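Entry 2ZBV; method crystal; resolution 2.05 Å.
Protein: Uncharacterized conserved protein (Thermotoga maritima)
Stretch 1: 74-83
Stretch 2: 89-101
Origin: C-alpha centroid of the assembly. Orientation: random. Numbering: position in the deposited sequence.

Stretch 1, residues 74-83: SRKAIVMKTK
Stretch 2 89-101: VAPDNGVLTVVAE

Strand 77-82 runs antiparallel to strand 89-91, their N-to-C directions 138° apart and their axes 4.8 Å apart at closest approach. A77 faces P91 and V79 faces V89 as non-hydrogen-bonded pairs (CA-CA 4.5 Å each); between them I78 and A90 form the hydrogen-bonded pair (CA-CA 5.6 Å), with I78 N to A90 O 2.9 Å and A90 N to I78 O 3.0 Å. Two residues further along, D92 N donates to K76 O (2.7 Å). I78 (phi/psi -135/170) and A90 (-164/170) are both extended.

A77, V79, V89 and P91 share one sheet face. V79 and V89, both buried and t, make an apolar contact, V79 CG2 to V89 CG2 4.2 Å. R75, chi1 p and chi3 t with chi2 at 99°, brings NE to 3.4 Å from P91 CB, an oblique approach; NE and NH2 are hydrogen-bonded elsewhere in the structure.

The other face carries I78 and A90. I78, chi1 p and chi2 t, extends beyond A90: I78 CG2 lies 3.9 Å from D92 CB, and I78 CD1 makes an apolar contact with L96 CD1 (4.2 Å). D92 is t; beside the D92 N to K76 O bond, a water ties its carboxylate OD2 (2.8 Å, water donating) to K76 N (3.0 Å, water accepting). K76 (m, t, t, m) starts sideways, K76 CB 3.9 Å from D92 CB, then leads its amine away.

After D92 the chain turns. G94 adopts phi/psi 99/-7, where a CB would jam against the preceding carbonyl O, and opens a type I turn to T97. N93 OD1 (chi1 p) accepts from V95 N at 3.1 Å; T97 OG1 (m) donates to G94 O at 2.6 Å. L96 (m, t) is the N-cap of helix 97-101. Buried selenomethionine M80 (t, t, m) lies along the helix start through apolar contacts, M80 CB 3.9 Å from L96 CD1 and M80 CE 3.6 Å from A100 CB. T82 (p) places CG2 4.0 Å from V99 O.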

# COMPACT_ATOMS: atom_id res chain seq x y z
N SER A 74 11.22 24.72 15.91
CA SER A 74 11.15 26.04 15.29
C SER A 74 11.28 26.00 13.77
O SER A 74 11.23 27.04 13.11
CB SER A 74 12.25 26.94 15.87
OG SER A 74 13.53 26.45 15.53
N ARG A 75 11.44 24.80 13.22
CA ARG A 75 11.56 24.68 11.77
C ARG A 75 10.28 25.22 11.15
O ARG A 75 9.17 24.98 11.65
CB ARG A 75 11.78 23.21 11.39
CG ARG A 75 10.56 22.30 11.59
CD ARG A 75 9.81 22.09 10.28
NE ARG A 75 8.63 21.24 10.45
CZ ARG A 75 7.46 21.67 10.93
NH1 ARG A 75 7.31 22.95 11.28
NH2 ARG A 75 6.45 20.82 11.08
N LYS A 76 10.43 25.97 10.07
CA LYS A 76 9.29 26.58 9.39
C LYS A 76 8.47 25.60 8.56
O LYS A 76 8.99 24.62 8.03
CB LYS A 76 9.77 27.72 8.47
CG LYS A 76 10.43 28.90 9.20
CD LYS A 76 10.96 29.92 8.20
CE LYS A 76 11.76 31.04 8.86
NZ LYS A 76 10.91 31.96 9.68
N ALA A 77 7.17 25.88 8.47
CA ALA A 77 6.24 25.10 7.68
C ALA A 77 6.07 26.01 6.47
O ALA A 77 5.76 27.19 6.63
CB ALA A 77 4.92 24.93 8.42
N ILE A 78 6.26 25.48 5.27
CA ILE A 78 6.19 26.32 4.08
C ILE A 78 5.40 25.76 2.90
O ILE A 78 5.00 24.59 2.89
CB ILE A 78 7.61 26.63 3.54
CG1 ILE A 78 8.29 25.32 3.12
CG2 ILE A 78 8.46 27.32 4.60
CD1 ILE A 78 9.62 25.52 2.40
N VAL A 79 5.17 26.63 1.91
CA VAL A 79 4.49 26.27 0.67
C VAL A 79 5.33 26.94 -0.42
O VAL A 79 5.52 28.16 -0.41
CB VAL A 79 3.04 26.82 0.58
CG1 VAL A 79 2.48 26.51 -0.79
CG2 VAL A 79 2.16 26.19 1.65
N MSE A 80 5.85 26.13 -1.34
CA MSE A 80 6.69 26.64 -2.42
C MSE A 80 6.00 26.52 -3.77
O MSE A 80 5.24 25.57 -4.02
CB MSE A 80 8.02 25.87 -2.45
CG MSE A 80 8.99 26.28 -3.56
SE MSE A 80 10.46 25.04 -3.81
CE MSE A 80 11.67 25.74 -2.51
N LYS A 81 6.24 27.50 -4.63
CA LYS A 81 5.69 27.49 -5.98
C LYS A 81 6.90 27.48 -6.89
O LYS A 81 7.77 28.35 -6.81
CB LYS A 81 4.85 28.74 -6.24
CG LYS A 81 4.20 28.75 -7.62
CD LYS A 81 3.55 30.10 -7.92
CE LYS A 81 3.05 30.17 -9.36
NZ LYS A 81 2.64 31.56 -9.73
N THR A 82 6.97 26.47 -7.75
CA THR A 82 8.09 26.35 -8.67
C THR A 82 7.72 26.99 -10.00
O THR A 82 6.54 27.12 -10.34
CB THR A 82 8.49 24.87 -8.86
OG1 THR A 82 7.32 24.07 -9.05
CG2 THR A 82 9.24 24.38 -7.64
N LYS A 83 8.73 27.39 -10.77
CA LYS A 83 8.48 28.06 -12.04
C LYS A 83 7.78 27.23 -13.11
O LYS A 83 7.49 27.74 -14.19
CB LYS A 83 9.79 28.63 -12.57
CG LYS A 83 10.32 29.74 -11.67
CD LYS A 83 11.65 30.29 -12.15
CE LYS A 83 12.06 31.47 -11.28
NZ LYS A 83 13.40 31.99 -11.66
N VAL A 89 3.65 21.71 -0.44
CA VAL A 89 3.34 21.96 0.96
C VAL A 89 4.26 21.04 1.76
O VAL A 89 4.11 19.82 1.70
CB VAL A 89 1.87 21.61 1.25
CG1 VAL A 89 1.54 21.87 2.72
CG2 VAL A 89 0.97 22.42 0.32
N ALA A 90 5.20 21.62 2.49
CA ALA A 90 6.16 20.82 3.24
C ALA A 90 6.93 21.56 4.32
O ALA A 90 6.87 22.79 4.43
CB ALA A 90 7.15 20.20 2.26
N PRO A 91 7.67 20.81 5.16
CA PRO A 91 8.46 21.45 6.21
C PRO A 91 9.70 22.03 5.55
O PRO A 91 10.17 21.51 4.53
CB PRO A 91 8.78 20.29 7.15
CG PRO A 91 8.85 19.11 6.22
CD PRO A 91 7.64 19.35 5.35
N ASP A 92 10.23 23.10 6.12
CA ASP A 92 11.43 23.74 5.59
C ASP A 92 12.68 23.00 6.09
O ASP A 92 13.48 23.55 6.84
CB ASP A 92 11.47 25.21 6.03
CG ASP A 92 12.69 25.95 5.52
OD1 ASP A 92 13.08 25.74 4.35
OD2 ASP A 92 13.26 26.75 6.29
N ASN A 93 12.84 21.74 5.68
CA ASN A 93 13.98 20.94 6.11
C ASN A 93 14.86 20.44 4.97
O ASN A 93 15.71 19.57 5.18
CB ASN A 93 13.51 19.74 6.94
CG ASN A 93 12.61 18.81 6.14
OD1 ASN A 93 12.48 18.94 4.91
ND2 ASN A 93 11.98 17.86 6.82
N GLY A 94 14.66 20.97 3.77
CA GLY A 94 15.47 20.54 2.65
C GLY A 94 14.83 19.51 1.73
O GLY A 94 15.40 19.18 0.69
N VAL A 95 13.67 18.98 2.10
CA VAL A 95 13.02 17.98 1.26
C VAL A 95 12.67 18.52 -0.14
O VAL A 95 12.62 17.77 -1.12
CB VAL A 95 11.75 17.38 1.95
CG1 VAL A 95 10.63 18.43 2.07
CG2 VAL A 95 11.27 16.16 1.16
N LEU A 96 12.47 19.84 -0.25
CA LEU A 96 12.14 20.45 -1.53
C LEU A 96 13.37 20.92 -2.30
O LEU A 96 13.25 21.64 -3.30
CB LEU A 96 11.20 21.65 -1.33
CG LEU A 96 9.86 21.35 -0.66
CD1 LEU A 96 9.02 22.63 -0.58
CD2 LEU A 96 9.12 20.27 -1.45
N THR A 97 14.55 20.49 -1.85
CA THR A 97 15.81 20.87 -2.49
C THR A 97 15.90 20.59 -3.98
O THR A 97 16.27 21.48 -4.77
CB THR A 97 17.01 20.19 -1.80
OG1 THR A 97 17.17 20.72 -0.48
CG2 THR A 97 18.29 20.42 -2.59
N VAL A 98 15.58 19.36 -4.39
CA VAL A 98 15.68 18.98 -5.79
C VAL A 98 14.68 19.70 -6.71
O VAL A 98 15.08 20.21 -7.76
CB VAL A 98 15.57 17.45 -5.98
CG1 VAL A 98 15.93 17.07 -7.42
CG2 VAL A 98 16.51 16.72 -5.00
N VAL A 99 13.40 19.74 -6.35
CA VAL A 99 12.44 20.43 -7.22
C VAL A 99 12.80 21.92 -7.33
O VAL A 99 12.67 22.50 -8.41
CB VAL A 99 10.99 20.31 -6.70
CG1 VAL A 99 10.47 18.90 -6.93
CG2 VAL A 99 10.92 20.70 -5.22
N ALA A 100 13.24 22.51 -6.22
CA ALA A 100 13.64 23.92 -6.21
C ALA A 100 14.80 24.15 -7.18
O ALA A 100 14.80 25.12 -7.94
CB ALA A 100 14.08 24.32 -4.80
N GLU A 101 15.78 23.26 -7.15
CA GLU A 101 16.95 23.36 -8.00
C GLU A 101 16.66 23.06 -9.47
O GLU A 101 17.19 23.74 -10.36
CB GLU A 101 18.04 22.41 -7.48
CG GLU A 101 19.27 22.29 -8.38
CD GLU A 101 20.08 23.58 -8.48
OE1 GLU A 101 21.09 23.60 -9.21
OE2 GLU A 101 19.71 24.57 -7.81
O HOH W 1 13.18 26.58 9.08